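Local coordinates for protein ATP-dependent DNA ligase (PDB 6NHX) that joins DNA ends using ATP and, with Ku, probably repairs double-strand breaks by non-homologous end joining, at residues L37-D42 with V46-R51; V75-E80 with E132-A137; K187-Q192 with L287-W292. The protein carries 1 engineered substitution. All blocks are in the same frame, centred on the assembly; numbering follows the deposited sequence.

From the N terminus, contact 1 comes first: a hairpin with three residues between the segments lets 46-51 fold back on 37-42. Contact 2 opens after 23 intervening residues and closes a loop of 51 residues, laying helix 124-136 on strand 74-82. That strand sits beside 35-42 in the same antiparallel sheet, so contacts 1 and 2 touch through backbone atoms such as Val39 O and Leu77 N. Contact 3, its centre about 32 Å from those of the other two, closes a loop of 94 residues and ties the passage into strand 190-201 to the loop before strand 291-295; both strands pair with 273-278. The three run in series, none nested or crossed, and ATP touches a residue of each.

Contact 1: L37-D42 with V46-R51; sequences LLVEAD and VRLRSR. With ATP (adenosine-5'-triphosphate), chain B.
Glu40 and Arg47 leave the sheet side by side, the glutamate extended with CG opposite its backbone N (chi1 179°) and the arginine folded at its third torsion (chi3 61°), which brings NH1 back over the carboxylate. They belong to the beta hairpin of strands 35-42 and 45-50, the latter an outermost strand of the antiparallel sheet in the ATP-binding part of the ligase. Arg47 NH1 reaches Glu40 OE2 at 2.7 Å in a salt bridge; the oxygen lies in the guanidinium plane, but the nitrogen comes from above the carboxylate, 38° out of its plane. Arg47 NH2 has a second acidic partner in Asp6.

Backbone bonds at two hydrogen-bonded pairs, Leu38 with Arg49 and Glu40 with Arg47, hold the strands in register. Arg49 shares the salt-bridge face and sends NE to the carbonyl of Leu8.

On the other face Val39, Leu48 and Val46 make apolar contacts. Val39 CG2 lies 3.6 Å from Leu48 CD2, the two side chains pointing the same way, while Val39 CG1 packs obliquely on Val46 CG1 at 4.0 Å. Phe106, from strand 105-114 of the same sheet, packs against Leu37 and Val39.

Past the strand, Arg51 turns its guanidinium edge to the ATP gamma-phosphate: its NH1 bonds O3G at 2.8 Å and its NH2 bonds O2G, also at 2.8 Å.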
loop_
_atom_site.group_PDB
_atom_site.type_symbol
_atom_site.label_atom_id
_atom_site.label_comp_id
_atom_site.label_asym_id
_atom_site.label_seq_id
_atom_site.Cartn_x
_atom_site.Cartn_y
_atom_site.Cartn_z
ATOM N N LEU A 37 3.785 5.627 7.451
ATOM C CA LEU A 37 4.060 6.045 8.817
ATOM C C LEU A 37 4.967 7.262 8.828
ATOM O O LEU A 37 5.935 7.334 8.068
ATOM C CB LEU A 37 4.755 4.949 9.626
ATOM C CG LEU A 37 3.906 3.744 10.023
ATOM C CD1 LEU A 37 4.724 2.799 10.880
ATOM C CD2 LEU A 37 2.621 4.163 10.739
ATOM N N LEU A 38 4.653 8.206 9.709
ATOM C CA LEU A 38 5.597 9.232 10.131
ATOM C C LEU A 38 6.202 8.764 11.446
ATOM O O LEU A 38 5.480 8.310 12.341
ATOM C CB LEU A 38 4.910 10.591 10.301
ATOM C CG LEU A 38 4.307 11.174 9.012
ATOM C CD1 LEU A 38 3.605 12.483 9.313
ATOM C CD2 LEU A 38 5.367 11.380 7.933
ATOM N N VAL A 39 7.522 8.863 11.556
ATOM C CA VAL A 39 8.262 8.281 12.671
ATOM C C VAL A 39 9.074 9.380 13.345
ATOM O O VAL A 39 9.905 10.027 12.696
ATOM C CB VAL A 39 9.193 7.159 12.198
ATOM C CG1 VAL A 39 10.060 6.634 13.360
ATOM C CG2 VAL A 39 8.388 6.038 11.530
ATOM N N GLU A 40 8.847 9.581 14.634
ATOM C CA GLU A 40 9.647 10.495 15.433
ATOM C C GLU A 40 10.558 9.665 16.321
ATOM O O GLU A 40 10.073 8.870 17.128
ATOM C CB GLU A 40 8.746 11.369 16.300
ATOM C CG GLU A 40 9.489 12.345 17.187
ATOM C CD GLU A 40 8.567 12.931 18.215
ATOM O OE1 GLU A 40 8.209 14.112 18.073
ATOM O OE2 GLU A 40 8.181 12.200 19.153
ATOM N N ALA A 41 11.866 9.843 16.169
ATOM C CA ALA A 41 12.848 9.200 17.037
ATOM C C ALA A 41 13.529 10.261 17.894
ATOM O O ALA A 41 14.098 11.214 17.354
ATOM C CB ALA A 41 13.883 8.472 16.179
ATOM N N ASP A 42 13.471 10.092 19.217
ATOM C CA ASP A 42 14.094 11.020 20.152
ATOM C C ASP A 42 14.506 10.233 21.386
ATOM O O ASP A 42 13.704 9.458 21.916
ATOM C CB ASP A 42 13.101 12.112 20.561
ATOM C CG ASP A 42 13.778 13.305 21.218
ATOM O OD1 ASP A 42 15.024 13.386 21.182
ATOM O OD2 ASP A 42 13.060 14.160 21.770
ATOM N N VAL A 46 10.742 5.847 20.049
ATOM C CA VAL A 46 10.062 6.036 18.775
ATOM C C VAL A 46 8.591 6.326 19.036
ATOM O O VAL A 46 7.980 5.726 19.926
ATOM C CB VAL A 46 10.236 4.797 17.870
ATOM C CG1 VAL A 46 9.201 4.775 16.784
ATOM C CG2 VAL A 46 11.614 4.783 17.256
ATOM N N ARG A 47 8.028 7.255 18.260
ATOM C CA ARG A 47 6.594 7.513 18.227
ATOM C C ARG A 47 6.133 7.519 16.777
ATOM O O ARG A 47 6.877 7.919 15.875
ATOM C CB ARG A 47 6.247 8.847 18.879
ATOM C CG ARG A 47 6.670 8.896 20.335
ATOM C CD ARG A 47 6.478 10.264 20.937
ATOM N NE ARG A 47 5.084 10.697 20.913
ATOM C CZ ARG A 47 4.663 11.799 20.310
ATOM N NH1 ARG A 47 5.524 12.572 19.666
ATOM N NH2 ARG A 47 3.382 12.134 20.349
ATOM N N LEU A 48 4.895 7.065 16.555
ATOM C CA LEU A 48 4.403 6.782 15.212
ATOM C C LEU A 48 3.078 7.482 14.946
ATOM O O LEU A 48 2.201 7.526 15.814
ATOM C CB LEU A 48 4.218 5.279 15.019
ATOM C CG LEU A 48 5.427 4.395 15.327
ATOM C CD1 LEU A 48 5.032 2.931 15.250
ATOM C CD2 LEU A 48 6.576 4.681 14.375
ATOM N N ARG A 49 2.928 8.002 13.729
ATOM C CA ARG A 49 1.675 8.588 13.277
ATOM C C ARG A 49 1.263 7.918 11.979
ATOM O O ARG A 49 2.084 7.755 11.071
ATOM C CB ARG A 49 1.819 10.098 13.058
ATOM C CG ARG A 49 1.846 10.888 14.342
ATOM C CD ARG A 49 2.215 12.342 14.091
ATOM N NE ARG A 49 1.129 13.067 13.439
ATOM C CZ ARG A 49 0.070 13.560 14.075
ATOM N NH1 ARG A 49 -0.042 13.416 15.390
ATOM N NH2 ARG A 49 -0.872 14.203 13.401
ATOM N N SER A 50 -0.003 7.524 11.896
ATOM C CA SER A 50 -0.524 6.912 10.686
ATOM C C SER A 50 -0.917 7.992 9.686
ATOM O O SER A 50 -0.840 9.192 9.961
ATOM C CB SER A 50 -1.723 6.027 11.014
ATOM O OG SER A 50 -2.795 6.805 11.514
ATOM N N ARG A 51 -1.366 7.557 8.511
ATOM C CA ARG A 51 -1.784 8.514 7.493
ATOM C C ARG A 51 -2.950 9.375 7.974
ATOM O O ARG A 51 -3.063 10.541 7.584
ATOM C CB ARG A 51 -2.134 7.772 6.203
ATOM C CG ARG A 51 -2.477 8.679 5.037
ATOM C CD ARG A 51 -3.890 8.425 4.646
ATOM N NE ARG A 51 -4.302 9.115 3.431
ATOM C CZ ARG A 51 -4.004 8.721 2.199
ATOM N NH1 ARG A 51 -3.256 7.649 1.991
ATOM N NH2 ARG A 51 -4.472 9.403 1.168
HETATM P PG ATP B . -3.385 7.112 -1.635
HETATM O O1G ATP B . -2.452 7.794 -2.614
HETATM O O2G ATP B . -4.596 7.926 -1.222
HETATM O O3G ATP B . -2.645 6.516 -0.450
HETATM P PB ATP B . -3.731 4.301 -2.381
HETATM O O1B ATP B . -4.677 3.578 -3.305
HETATM O O2B ATP B . -3.549 3.855 -0.947
HETATM O O3B ATP B . -4.065 5.878 -2.443
HETATM P PA ATP B . -1.730 3.774 -4.412
HETATM O O1A ATP B . -2.517 4.400 -5.522
HETATM O O2A ATP B . -1.567 2.290 -4.213
HETATM O O3A ATP B . -2.280 4.379 -3.040
HETATM O "O5'" ATP B . -0.305 4.534 -4.294
HETATM C "C5'" ATP B . 0.747 3.982 -3.508
HETATM C "C4'" ATP B . 0.588 4.349 -2.029
HETATM O "O4'" ATP B . 1.788 3.948 -1.367
HETATM C "C3'" ATP B . 0.433 5.834 -1.781
HETATM O "O3'" ATP B . -0.222 6.020 -0.529
HETATM C "C2'" ATP B . 1.868 6.254 -1.634
HETATM O "O2'" ATP B . 2.011 7.487 -0.916
HETATM C "C1'" ATP B . 2.483 5.087 -0.867
HETATM N N9 ATP B . 3.898 4.865 -1.225
HETATM C C8 ATP B . 4.475 3.670 -1.508
HETATM N N7 ATP B . 5.804 3.820 -1.762
HETATM C C5 ATP B . 6.071 5.132 -1.617
HETATM C C6 ATP B . 7.258 5.963 -1.761
HETATM N N6 ATP B . 8.423 5.421 -2.131
HETATM N N1 ATP B . 7.130 7.279 -1.536
HETATM C C2 ATP B . 5.971 7.846 -1.181
HETATM N N3 ATP B . 4.833 7.147 -1.044
HETATM C C4 ATP B . 4.831 5.814 -1.268
#

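Contact 2: V75-E80 with E132-A137; sequences VVLDGE and ETLANA. With ATP (adenosine-5'-triphosphate), chain B.
Val75 and Leu134 are the residues whose backbones come nearest, and even their CA atoms stand 9.7 Å apart, so strand 75-80 and the last turn of helix 124-136 meet through side chains alone. No hydrogen bond crosses the gap. Leu134, with CG anti to its backbone N (chi1 179°), points toward the strand and presents CD2 to it, where it meets Val75 CG1 tip to tip at 3.9 Å. The same methyl lies 4.5 Å from Leu77 CD2, so a single leucine branch touches two residues that sit two apart on one side of the strand. All three are buried, and Leu140 from the chain after the helix also lies against Leu77.

This is helix-on-sheet packing in the nucleotidyltransferase domain of a DNA ligase, and the strand carries the Asp78-Gly79-Glu80 sequence of conserved ligase motif III. Val75 and Leu77 hydrogen-bond through their backbones to Ala41 and Val39 of the neighbouring strand. On the side turned from the helix, Asp78 is gripped twice, by a salt bridge to Arg36 and a hydrogen bond with Tyr174 OH. Further along, Glu80 bends at its second torsion (chi2 92°) and brings OE1 to 3.6 Å from ATP N9, the glycosidic nitrogen, and 3.7 Å from ATP C8.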
loop_
_atom_site.group_PDB
_atom_site.type_symbol
_atom_site.label_atom_id
_atom_site.label_comp_id
_atom_site.label_asym_id
_atom_site.label_seq_id
_atom_site.Cartn_x
_atom_site.Cartn_y
_atom_site.Cartn_z
ATOM N N VAL A 75 15.074 12.826 15.135
ATOM C CA VAL A 75 14.698 12.858 13.727
ATOM C C VAL A 75 13.208 12.615 13.551
ATOM O O VAL A 75 12.547 11.988 14.389
ATOM C CB VAL A 75 15.491 11.862 12.847
ATOM C CG1 VAL A 75 16.972 12.189 12.854
ATOM C CG2 VAL A 75 15.232 10.429 13.291
ATOM N N VAL A 76 12.680 13.127 12.446
ATOM C CA VAL A 76 11.364 12.751 11.952
ATOM C C VAL A 76 11.552 12.182 10.556
ATOM O O VAL A 76 12.126 12.837 9.679
ATOM C CB VAL A 76 10.396 13.942 11.940
ATOM C CG1 VAL A 76 9.091 13.553 11.268
ATOM C CG2 VAL A 76 10.138 14.440 13.351
ATOM N N LEU A 77 11.102 10.948 10.367
ATOM C CA LEU A 77 11.203 10.250 9.100
ATOM C C LEU A 77 9.814 10.006 8.539
ATOM O O LEU A 77 8.821 9.948 9.271
ATOM C CB LEU A 77 11.882 8.889 9.291
ATOM C CG LEU A 77 13.248 8.989 9.962
ATOM C CD1 LEU A 77 13.534 7.721 10.746
ATOM C CD2 LEU A 77 14.311 9.235 8.920
ATOM N N ASP A 78 9.762 9.887 7.224
ATOM C CA ASP A 78 8.578 9.473 6.487
ATOM C C ASP A 78 8.928 8.186 5.762
ATOM O O ASP A 78 10.027 8.051 5.222
ATOM C CB ASP A 78 8.226 10.567 5.480
ATOM C CG ASP A 78 6.904 10.336 4.759
ATOM O OD1 ASP A 78 6.141 9.403 5.094
ATOM O OD2 ASP A 78 6.632 11.129 3.825
ATOM N N GLY A 79 8.002 7.234 5.746
ATOM C CA GLY A 79 8.264 6.001 5.038
ATOM C C GLY A 79 7.085 5.064 5.124
ATOM O O GLY A 79 5.968 5.469 5.452
ATOM N N GLU A 80 7.363 3.792 4.852
ATOM C CA GLU A 80 6.333 2.761 4.782
ATOM C C GLU A 80 6.681 1.635 5.743
ATOM O O GLU A 80 7.814 1.144 5.734
ATOM C CB GLU A 80 6.250 2.186 3.361
ATOM C CG GLU A 80 4.930 1.522 3.025
ATOM C CD GLU A 80 3.951 2.481 2.382
ATOM O OE1 GLU A 80 4.313 3.654 2.177
ATOM O OE2 GLU A 80 2.819 2.063 2.073
ATOM N N GLU A 132 20.273 9.742 3.358
ATOM C CA GLU A 132 21.220 8.696 2.996
ATOM C C GLU A 132 22.406 8.701 3.946
ATOM O O GLU A 132 22.858 7.638 4.393
ATOM C CB GLU A 132 21.721 8.904 1.567
ATOM C CG GLU A 132 20.692 8.812 0.476
ATOM C CD GLU A 132 21.275 9.215 -0.865
ATOM O OE1 GLU A 132 20.678 8.864 -1.901
ATOM O OE2 GLU A 132 22.337 9.882 -0.883
ATOM N N THR A 133 22.918 9.893 4.276
ATOM C CA THR A 133 24.024 10.002 5.226
ATOM C C THR A 133 23.639 9.427 6.581
ATOM O O THR A 133 24.408 8.674 7.192
ATOM C CB THR A 133 24.459 11.468 5.375
ATOM O OG1 THR A 133 24.928 11.963 4.118
ATOM C CG2 THR A 133 25.571 11.614 6.421
ATOM N N LEU A 134 22.456 9.786 7.071
ATOM C CA LEU A 134 21.976 9.267 8.347
ATOM C C LEU A 134 21.885 7.748 8.320
ATOM O O LEU A 134 22.310 7.066 9.263
ATOM C CB LEU A 134 20.607 9.876 8.657
ATOM C CG LEU A 134 19.958 9.418 9.965
ATOM C CD1 LEU A 134 20.816 9.820 11.161
ATOM C CD2 LEU A 134 18.542 9.969 10.114
ATOM N N ALA A 135 21.353 7.198 7.230
ATOM C CA ALA A 135 21.166 5.756 7.152
ATOM C C ALA A 135 22.482 5.015 6.990
ATOM O O ALA A 135 22.607 3.885 7.470
ATOM C CB ALA A 135 20.247 5.396 5.995
ATOM N N ASN A 136 23.454 5.609 6.289
ATOM C CA ASN A 136 24.747 4.958 6.104
ATOM C C ASN A 136 25.466 4.743 7.427
ATOM O O ASN A 136 26.355 3.890 7.507
ATOM C CB ASN A 136 25.654 5.813 5.218
ATOM C CG ASN A 136 25.202 5.868 3.778
ATOM O OD1 ASN A 136 24.439 5.020 3.312
ATOM N ND2 ASN A 136 25.675 6.883 3.057
ATOM N N ALA A 137 25.119 5.510 8.454
ATOM C CA ALA A 137 25.773 5.423 9.749
ATOM C C ALA A 137 24.956 4.665 10.788
ATOM O O ALA A 137 25.425 4.503 11.919
ATOM C CB ALA A 137 26.092 6.830 10.264
HETATM P PG ATP B . -3.385 7.112 -1.635
HETATM O O1G ATP B . -2.452 7.794 -2.614
HETATM O O2G ATP B . -4.596 7.926 -1.222
HETATM O O3G ATP B . -2.645 6.516 -0.450
HETATM P PB ATP B . -3.731 4.301 -2.381
HETATM O O1B ATP B . -4.677 3.578 -3.305
HETATM O O2B ATP B . -3.549 3.855 -0.947
HETATM O O3B ATP B . -4.065 5.878 -2.443
HETATM P PA ATP B . -1.730 3.774 -4.412
HETATM O O1A ATP B . -2.517 4.400 -5.522
HETATM O O2A ATP B . -1.567 2.290 -4.213
HETATM O O3A ATP B . -2.280 4.379 -3.040
HETATM O "O5'" ATP B . -0.305 4.534 -4.294
HETATM C "C5'" ATP B . 0.747 3.982 -3.508
HETATM C "C4'" ATP B . 0.588 4.349 -2.029
HETATM O "O4'" ATP B . 1.788 3.948 -1.367
HETATM C "C3'" ATP B . 0.433 5.834 -1.781
HETATM O "O3'" ATP B . -0.222 6.020 -0.529
HETATM C "C2'" ATP B . 1.868 6.254 -1.634
HETATM O "O2'" ATP B . 2.011 7.487 -0.916
HETATM C "C1'" ATP B . 2.483 5.087 -0.867
HETATM N N9 ATP B . 3.898 4.865 -1.225
HETATM C C8 ATP B . 4.475 3.670 -1.508
HETATM N N7 ATP B . 5.804 3.820 -1.762
HETATM C C5 ATP B . 6.071 5.132 -1.617
HETATM C C6 ATP B . 7.258 5.963 -1.761
HETATM N N6 ATP B . 8.423 5.421 -2.131
HETATM N N1 ATP B . 7.130 7.279 -1.536
HETATM C C2 ATP B . 5.971 7.846 -1.181
HETATM N N3 ATP B . 4.833 7.147 -1.044
HETATM C C4 ATP B . 4.831 5.814 -1.268
#

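Contact 3: K187-Q192 with L287-W292; sequences KHWNTQ and LRQSSW. With ATP (adenosine-5'-triphosphate), chain B.
The passage from the nucleotidyltransferase domain into the OB-fold domain of the ligase is where Trp189 and Gln289 meet. Trp189 follows strand 184-187, which holds Lys185 and Lys187 of the ATP pocket, and strand 190-201 of the OB domain begins just beyond it. The chi1 of -75° puts CG anti to the carbonyl carbon, and the indole extends toward the loop that carries Gln289. The six-membered ring does the touching: CZ3 comes within 3.8 Å of Gln289 O, which approaches the ring obliquely, and CH2 lies 4.3 Å from Gln289 NE2. Gln289 itself has a left-handed helical backbone conformation (phi 50°, psi 48°), as the loop turns toward strand 291-295.

Deeper in, Gln192 offers its aliphatic base, CB meeting Leu287 CD2 at 4.4 Å. Its amide is used otherwise: OE1 accepts a hydrogen bond from the backbone N-H of Glu307 and NE2 gives to the carbonyl of Val305, tying the C-terminal tail to this strand. Trp281 packs on both Gln192 and Leu287.

At the ATP end, Lys187 CE lies 3.1 Å from ATP O2A, while its NZ is 3.5 Å from ATP O1A. The side chain of Trp189 lies about 5 Å from that of Glu163, probably a manganese ligand. No hydrogen bond or salt bridge joins 187-192 to 287-292, so the contact is weakly directional and rests on van der Waals packing over a small area.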
loop_
_atom_site.group_PDB
_atom_site.type_symbol
_atom_site.label_atom_id
_atom_site.label_comp_id
_atom_site.label_asym_id
_atom_site.label_seq_id
_atom_site.Cartn_x
_atom_site.Cartn_y
_atom_site.Cartn_z
ATOM N N LYS A 187 1.678 2.576 -11.338
ATOM C CA LYS A 187 1.754 1.144 -11.082
ATOM C C LYS A 187 1.869 0.365 -12.388
ATOM O O LYS A 187 1.327 0.771 -13.417
ATOM C CB LYS A 187 0.499 0.671 -10.332
ATOM C CG LYS A 187 0.346 1.279 -8.943
ATOM C CD LYS A 187 -0.572 0.440 -8.079
ATOM C CE LYS A 187 -1.350 1.305 -7.113
ATOM N NZ LYS A 187 -2.718 1.596 -7.611
ATOM N N HIS A 188 2.544 -0.791 -12.331
ATOM C CA HIS A 188 2.657 -1.648 -13.505
ATOM C C HIS A 188 1.318 -2.243 -13.906
ATOM O O HIS A 188 1.041 -2.393 -15.100
ATOM C CB HIS A 188 3.648 -2.767 -13.236
ATOM C CG HIS A 188 4.988 -2.258 -12.834
ATOM N ND1 HIS A 188 5.786 -1.523 -13.680
ATOM C CD2 HIS A 188 5.660 -2.346 -11.661
ATOM C CE1 HIS A 188 6.894 -1.180 -13.048
ATOM N NE2 HIS A 188 6.840 -1.668 -11.823
ATOM N N TRP A 189 0.480 -2.607 -12.943
ATOM C CA TRP A 189 -0.778 -3.287 -13.222
ATOM C C TRP A 189 -1.948 -2.325 -13.153
ATOM O O TRP A 189 -2.038 -1.502 -12.237
ATOM C CB TRP A 189 -1.034 -4.391 -12.197
ATOM C CG TRP A 189 -0.212 -5.618 -12.373
ATOM C CD1 TRP A 189 1.035 -5.854 -11.861
ATOM C CD2 TRP A 189 -0.575 -6.790 -13.111
ATOM N NE1 TRP A 189 1.467 -7.109 -12.237
ATOM C CE2 TRP A 189 0.495 -7.701 -13.006
ATOM C CE3 TRP A 189 -1.710 -7.159 -13.849
ATOM C CZ2 TRP A 189 0.470 -8.951 -13.611
ATOM C CZ3 TRP A 189 -1.733 -8.407 -14.449
ATOM C CH2 TRP A 189 -0.647 -9.287 -14.326
ATOM N N ASN A 190 -2.871 -2.470 -14.109
ATOM C CA ASN A 190 -4.207 -1.929 -13.921
ATOM C C ASN A 190 -4.782 -2.493 -12.630
ATOM O O ASN A 190 -4.609 -3.677 -12.326
ATOM C CB ASN A 190 -5.114 -2.386 -15.061
ATOM C CG ASN A 190 -4.758 -1.760 -16.378
ATOM O OD1 ASN A 190 -4.293 -0.622 -16.435
ATOM N ND2 ASN A 190 -4.979 -2.504 -17.456
ATOM N N THR A 191 -5.466 -1.642 -11.869
ATOM C CA THR A 191 -6.118 -2.041 -10.627
ATOM C C THR A 191 -7.591 -1.656 -10.679
ATOM O O THR A 191 -7.976 -0.678 -11.328
ATOM C CB THR A 191 -5.395 -1.424 -9.418
ATOM O OG1 THR A 191 -4.044 -1.909 -9.392
ATOM C CG2 THR A 191 -6.070 -1.795 -8.110
ATOM N N GLN A 192 -8.428 -2.475 -10.044
ATOM C CA GLN A 192 -9.867 -2.248 -10.029
ATOM C C GLN A 192 -10.375 -2.520 -8.622
ATOM O O GLN A 192 -10.034 -3.547 -8.030
ATOM C CB GLN A 192 -10.559 -3.187 -11.026
ATOM C CG GLN A 192 -12.088 -3.127 -11.027
ATOM C CD GLN A 192 -12.619 -1.770 -11.431
ATOM O OE1 GLN A 192 -12.257 -1.241 -12.492
ATOM N NE2 GLN A 192 -13.485 -1.190 -10.592
ATOM N N LEU A 287 -12.623 -10.066 -15.034
ATOM C CA LEU A 287 -11.258 -9.559 -14.934
ATOM C C LEU A 287 -10.281 -10.671 -15.308
ATOM O O LEU A 287 -10.269 -11.733 -14.674
ATOM C CB LEU A 287 -10.985 -9.036 -13.525
ATOM C CG LEU A 287 -11.803 -7.811 -13.122
ATOM C CD1 LEU A 287 -11.772 -7.638 -11.607
ATOM C CD2 LEU A 287 -11.287 -6.552 -13.811
ATOM N N ARG A 288 -9.475 -10.434 -16.342
ATOM C CA ARG A 288 -8.452 -11.392 -16.736
ATOM C C ARG A 288 -7.193 -11.210 -15.895
ATOM O O ARG A 288 -6.860 -10.099 -15.465
ATOM C CB ARG A 288 -8.093 -11.229 -18.213
ATOM C CG ARG A 288 -9.094 -11.841 -19.164
ATOM C CD ARG A 288 -8.483 -12.057 -20.534
ATOM N NE ARG A 288 -9.274 -12.993 -21.326
ATOM C CZ ARG A 288 -10.003 -12.646 -22.381
ATOM N NH1 ARG A 288 -10.036 -11.381 -22.779
ATOM N NH2 ARG A 288 -10.695 -13.563 -23.041
ATOM N N GLN A 289 -6.493 -12.323 -15.665
ATOM C CA GLN A 289 -5.216 -12.332 -14.948
ATOM C C GLN A 289 -5.312 -11.560 -13.637
ATOM O O GLN A 289 -4.468 -10.719 -13.310
ATOM C CB GLN A 289 -4.083 -11.815 -15.829
ATOM C CG GLN A 289 -3.775 -12.731 -17.001
ATOM C CD GLN A 289 -2.618 -12.235 -17.829
ATOM O OE1 GLN A 289 -2.796 -11.815 -18.971
ATOM N NE2 GLN A 289 -1.420 -12.275 -17.258
ATOM N N SER A 290 -6.363 -11.849 -12.885
ATOM C CA SER A 290 -6.620 -11.112 -11.662
ATOM C C SER A 290 -5.661 -11.551 -10.564
ATOM O O SER A 290 -5.197 -12.695 -10.527
ATOM C CB SER A 290 -8.068 -11.321 -11.213
ATOM O OG SER A 290 -8.329 -12.697 -10.975
ATOM N N SER A 291 -5.346 -10.619 -9.667
ATOM C CA SER A 291 -4.605 -10.972 -8.470
ATOM C C SER A 291 -5.058 -10.070 -7.335
ATOM O O SER A 291 -5.469 -8.927 -7.548
ATOM C CB SER A 291 -3.083 -10.887 -8.660
ATOM O OG SER A 291 -2.665 -9.567 -8.956
ATOM N N TRP A 292 -4.953 -10.601 -6.129
ATOM C CA TRP A 292 -5.446 -9.963 -4.918
ATOM C C TRP A 292 -4.444 -8.921 -4.440
ATOM O O TRP A 292 -3.286 -9.250 -4.159
ATOM C CB TRP A 292 -5.569 -11.073 -3.876
ATOM C CG TRP A 292 -5.953 -10.656 -2.499
ATOM C CD1 TRP A 292 -5.174 -10.713 -1.377
ATOM C CD2 TRP A 292 -7.231 -10.188 -2.076
ATOM N NE1 TRP A 292 -5.884 -10.275 -0.287
ATOM C CE2 TRP A 292 -7.152 -9.947 -0.689
ATOM C CE3 TRP A 292 -8.432 -9.926 -2.737
ATOM C CZ2 TRP A 292 -8.228 -9.465 0.048
ATOM C CZ3 TRP A 292 -9.501 -9.444 -2.002
ATOM C CH2 TRP A 292 -9.390 -9.219 -0.624
HETATM P PG ATP B . -3.385 7.112 -1.635
HETATM O O1G ATP B . -2.452 7.794 -2.614
HETATM O O2G ATP B . -4.596 7.926 -1.222
HETATM O O3G ATP B . -2.645 6.516 -0.450
HETATM P PB ATP B . -3.731 4.301 -2.381
HETATM O O1B ATP B . -4.677 3.578 -3.305
HETATM O O2B ATP B . -3.549 3.855 -0.947
HETATM O O3B ATP B . -4.065 5.878 -2.443
HETATM P PA ATP B . -1.730 3.774 -4.412
HETATM O O1A ATP B . -2.517 4.400 -5.522
HETATM O O2A ATP B . -1.567 2.290 -4.213
HETATM O O3A ATP B . -2.280 4.379 -3.040
HETATM O "O5'" ATP B . -0.305 4.534 -4.294
HETATM C "C5'" ATP B . 0.747 3.982 -3.508
HETATM C "C4'" ATP B . 0.588 4.349 -2.029
HETATM O "O4'" ATP B . 1.788 3.948 -1.367
HETATM C "C3'" ATP B . 0.433 5.834 -1.781
HETATM O "O3'" ATP B . -0.222 6.020 -0.529
HETATM C "C2'" ATP B . 1.868 6.254 -1.634
HETATM O "O2'" ATP B . 2.011 7.487 -0.916
HETATM C "C1'" ATP B . 2.483 5.087 -0.867
HETATM N N9 ATP B . 3.898 4.865 -1.225
HETATM C C8 ATP B . 4.475 3.670 -1.508
HETATM N N7 ATP B . 5.804 3.820 -1.762
HETATM C C5 ATP B . 6.071 5.132 -1.617
HETATM C C6 ATP B . 7.258 5.963 -1.761
HETATM N N6 ATP B . 8.423 5.421 -2.131
HETATM N N1 ATP B . 7.130 7.279 -1.536
HETATM C C2 ATP B . 5.971 7.846 -1.181
HETATM N N3 ATP B . 4.833 7.147 -1.044
HETATM C C4 ATP B . 4.831 5.814 -1.268
#